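Local structure of E3 ubiquitin-protein ligase HERC2 (Homo sapiens, 4L1M) at residues G180-G188 with V228-Y236. The protein is a large E3 ubiquitin-protein ligase that probably transfers ubiquitin through its HECT domain, the region described here being its first RCC1-like beta-propeller domain. Residues are numbered along the deposited sequence; the frame is centred on the assembly and turned at random.
Sequences GNYGRLGHG and VWSWGDGDY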
loop_
_atom_site.group_PDB
_atom_site.type_symbol
_atom_site.label_atom_id
_atom_site.label_comp_id
_atom_site.label_asym_id
_atom_site.label_seq_id
_atom_site.Cartn_x
_atom_site.Cartn_y
_atom_site.Cartn_z
ATOM N N GLY A 180 6.570 8.780 15.470
ATOM C CA GLY A 180 5.667 8.205 16.469
ATOM C C GLY A 180 4.423 9.022 16.749
ATOM O O GLY A 180 3.572 8.586 17.509
ATOM N N ASN A 181 4.317 10.185 16.118
ATOM C CA ASN A 181 3.234 11.129 16.387
ATOM C C ASN A 181 1.871 10.450 16.356
ATOM O O ASN A 181 1.588 9.655 15.452
ATOM C CB ASN A 181 3.232 12.256 15.359
ATOM C CG ASN A 181 4.595 12.849 15.159
ATOM O OD1 ASN A 181 5.398 12.351 14.357
ATOM N ND2 ASN A 181 4.877 13.914 15.887
ATOM N N TYR A 182 1.049 10.775 17.350
ATOM C CA TYR A 182 -0.296 10.244 17.501
ATOM C C TYR A 182 -0.359 8.734 17.670
ATOM O O TYR A 182 -1.415 8.122 17.489
ATOM C CB TYR A 182 -1.200 10.705 16.353
ATOM C CG TYR A 182 -1.334 12.193 16.272
ATOM C CD1 TYR A 182 -2.054 12.886 17.240
ATOM C CD2 TYR A 182 -0.746 12.920 15.237
ATOM C CE1 TYR A 182 -2.175 14.273 17.198
ATOM C CE2 TYR A 182 -0.849 14.303 15.179
ATOM C CZ TYR A 182 -1.563 14.974 16.175
ATOM O OH TYR A 182 -1.713 16.341 16.145
ATOM N N GLY A 183 0.759 8.122 18.039
ATOM C CA GLY A 183 0.783 6.702 18.375
ATOM C C GLY A 183 0.730 5.751 17.207
ATOM O O GLY A 183 0.380 4.590 17.378
ATOM N N ARG A 184 1.110 6.216 16.025
ATOM C CA ARG A 184 1.044 5.400 14.817
ATOM C C ARG A 184 1.893 4.136 14.872
ATOM O O ARG A 184 1.635 3.196 14.138
ATOM C CB ARG A 184 1.441 6.232 13.574
ATOM C CG ARG A 184 2.924 6.593 13.482
ATOM C CD ARG A 184 3.175 7.678 12.439
ATOM N NE ARG A 184 2.440 8.882 12.793
ATOM C CZ ARG A 184 2.211 9.923 12.005
ATOM N NH1 ARG A 184 1.508 10.923 12.458
ATOM N NH2 ARG A 184 2.685 9.979 10.800
ATOM N N LEU A 185 2.924 4.121 15.695
ATOM C CA LEU A 185 3.768 2.925 15.816
ATOM C C LEU A 185 3.128 1.843 16.694
ATOM O O LEU A 185 3.487 0.671 16.580
ATOM C CB LEU A 185 5.151 3.284 16.365
ATOM C CG LEU A 185 5.903 4.361 15.591
ATOM C CD1 LEU A 185 7.202 4.711 16.282
ATOM C CD2 LEU A 185 6.164 3.933 14.153
ATOM N N GLY A 186 2.196 2.227 17.573
ATOM C CA GLY A 186 1.474 1.253 18.412
ATOM C C GLY A 186 2.171 0.792 19.697
ATOM O O GLY A 186 1.807 -0.249 20.244
ATOM N N HIS A 187 3.139 1.556 20.199
ATOM C CA HIS A 187 3.843 1.164 21.423
ATOM C C HIS A 187 3.440 1.963 22.645
ATOM O O HIS A 187 4.212 2.076 23.575
ATOM C CB HIS A 187 5.357 1.287 21.233
ATOM C CG HIS A 187 5.844 0.664 19.974
ATOM N ND1 HIS A 187 5.632 -0.667 19.682
ATOM C CD2 HIS A 187 6.505 1.190 18.915
ATOM C CE1 HIS A 187 6.165 -0.937 18.509
ATOM N NE2 HIS A 187 6.691 0.173 18.019
ATOM N N GLY A 188 2.245 2.535 22.651
ATOM C CA GLY A 188 1.734 3.214 23.855
ATOM C C GLY A 188 2.281 4.603 24.124
ATOM O O GLY A 188 2.108 5.135 25.200
ATOM N N VAL A 228 -9.322 -7.706 12.920
ATOM C CA VAL A 228 -8.699 -6.513 12.419
ATOM C C VAL A 228 -8.471 -5.519 13.535
ATOM O O VAL A 228 -9.294 -5.404 14.458
ATOM C CB VAL A 228 -9.611 -5.891 11.382
ATOM C CG1 VAL A 228 -8.857 -4.878 10.554
ATOM C CG2 VAL A 228 -10.190 -7.000 10.527
ATOM N N TRP A 229 -7.365 -4.792 13.425
ATOM C CA TRP A 229 -6.889 -3.881 14.467
ATOM C C TRP A 229 -6.528 -2.528 13.880
ATOM O O TRP A 229 -6.056 -2.425 12.729
ATOM C CB TRP A 229 -5.643 -4.467 15.133
ATOM C CG TRP A 229 -5.877 -5.852 15.602
ATOM C CD1 TRP A 229 -5.786 -6.995 14.856
ATOM C CD2 TRP A 229 -6.272 -6.252 16.906
ATOM N NE1 TRP A 229 -6.095 -8.097 15.627
ATOM C CE2 TRP A 229 -6.407 -7.663 16.892
ATOM C CE3 TRP A 229 -6.497 -5.562 18.097
ATOM C CZ2 TRP A 229 -6.779 -8.385 18.014
ATOM C CZ3 TRP A 229 -6.859 -6.279 19.215
ATOM C CH2 TRP A 229 -6.998 -7.683 19.166
ATOM N N SER A 230 -6.731 -1.487 14.676
ATOM C CA SER A 230 -6.326 -0.148 14.282
ATOM C C SER A 230 -5.774 0.614 15.455
ATOM O O SER A 230 -6.146 0.362 16.605
ATOM C CB SER A 230 -7.503 0.629 13.704
ATOM O OG SER A 230 -8.522 0.781 14.657
ATOM N N TRP A 231 -4.885 1.551 15.140
ATOM C CA TRP A 231 -4.375 2.485 16.100
ATOM C C TRP A 231 -3.777 3.699 15.369
ATOM O O TRP A 231 -3.719 3.733 14.139
ATOM C CB TRP A 231 -3.356 1.801 16.999
ATOM C CG TRP A 231 -2.155 1.278 16.311
ATOM C CD1 TRP A 231 -0.962 1.929 16.156
ATOM C CD2 TRP A 231 -1.985 -0.026 15.691
ATOM N NE1 TRP A 231 -0.049 1.106 15.490
ATOM C CE2 TRP A 231 -0.665 -0.083 15.181
ATOM C CE3 TRP A 231 -2.818 -1.135 15.509
ATOM C CZ2 TRP A 231 -0.158 -1.223 14.519
ATOM C CZ3 TRP A 231 -2.313 -2.260 14.843
ATOM C CH2 TRP A 231 -0.996 -2.288 14.356
ATOM N N GLY A 232 -3.350 4.689 16.145
ATOM C CA GLY A 232 -2.856 5.964 15.620
ATOM C C GLY A 232 -3.887 7.081 15.761
ATOM O O GLY A 232 -4.720 7.112 16.721
ATOM N N ASP A 233 -3.857 8.002 14.801
ATOM C CA ASP A 233 -4.725 9.179 14.859
ATOM C C ASP A 233 -6.163 8.829 14.498
ATOM O O ASP A 233 -6.411 8.036 13.599
ATOM C CB ASP A 233 -4.212 10.265 13.943
ATOM C CG ASP A 233 -4.963 11.549 14.114
ATOM O OD1 ASP A 233 -4.591 12.345 15.007
ATOM O OD2 ASP A 233 -5.946 11.736 13.353
ATOM N N GLY A 234 -7.106 9.438 15.205
ATOM C CA GLY A 234 -8.514 9.080 15.098
ATOM C C GLY A 234 -9.376 9.990 14.250
ATOM O O GLY A 234 -10.551 9.698 14.027
ATOM N N ASP A 235 -8.820 11.092 13.784
ATOM C CA ASP A 235 -9.553 12.044 12.944
ATOM C C ASP A 235 -10.329 11.343 11.819
ATOM O O ASP A 235 -9.851 10.383 11.212
ATOM C CB ASP A 235 -8.583 13.086 12.325
ATOM C CG ASP A 235 -8.149 14.177 13.313
ATOM O OD1 ASP A 235 -8.669 14.209 14.462
ATOM O OD2 ASP A 235 -7.321 15.038 12.916
ATOM N N TYR A 236 -11.537 11.847 11.578
ATOM C CA TYR A 236 -12.449 11.366 10.520
ATOM C C TYR A 236 -12.970 9.954 10.756
ATOM O O TYR A 236 -13.583 9.369 9.872
ATOM C CB TYR A 236 -11.809 11.488 9.124
ATOM C CG TYR A 236 -11.341 12.889 8.828
ATOM C CD1 TYR A 236 -12.250 13.890 8.547
ATOM C CD2 TYR A 236 -9.978 13.221 8.856
ATOM C CE1 TYR A 236 -11.823 15.203 8.316
ATOM C CE2 TYR A 236 -9.529 14.523 8.608
ATOM C CZ TYR A 236 -10.451 15.508 8.344
ATOM O OH TYR A 236 -10.050 16.771 8.075
#
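The indole of W231 lies against the type I turn G183-G186, with its five-membered ring turned to the backbone. W231 NE1 gives a weak, bent hydrogen bond to R184 O (3.0 Å, N-H...O 127°), and the ring edge at W231 CD1 comes within 3.2 Å of G183 O, close to the indole plane. G183 O is already the acceptor for G186 N inside the turn, while R184 O is shared with T219 of the adjacent strand 218-223. Further along, G232 CA approaches Y182 O, just before the turn, in a CA-H...O contact of 3.2 Å; glycine at 186 and 232 lets the two segments come this close.

Segment 180-188 follows the third strand of one four-stranded blade (174-178), whereas 228-236 holds the third strand of the next (228-232) and the loop after it, so the contact joins successive blades of the RCC1-type beta-propeller. R184 turns away from W231 and braces its own loop, with NE and NH1 both directed at N181 O; the NE bond is the straighter, 2.9 Å long.

The solvent side is looser: here exposed Y182 lies alongside buried D233. The chi1 of D233 (-172°) swings its carboxylate away from the backbone N, and OD1 sits over one face of the phenol ring, toward its rim, 3.4 Å from Y182 CD1, the two planes 80° apart. D233 OD2 instead closes an Asx turn with D235 N and forms a salt bridge with K238.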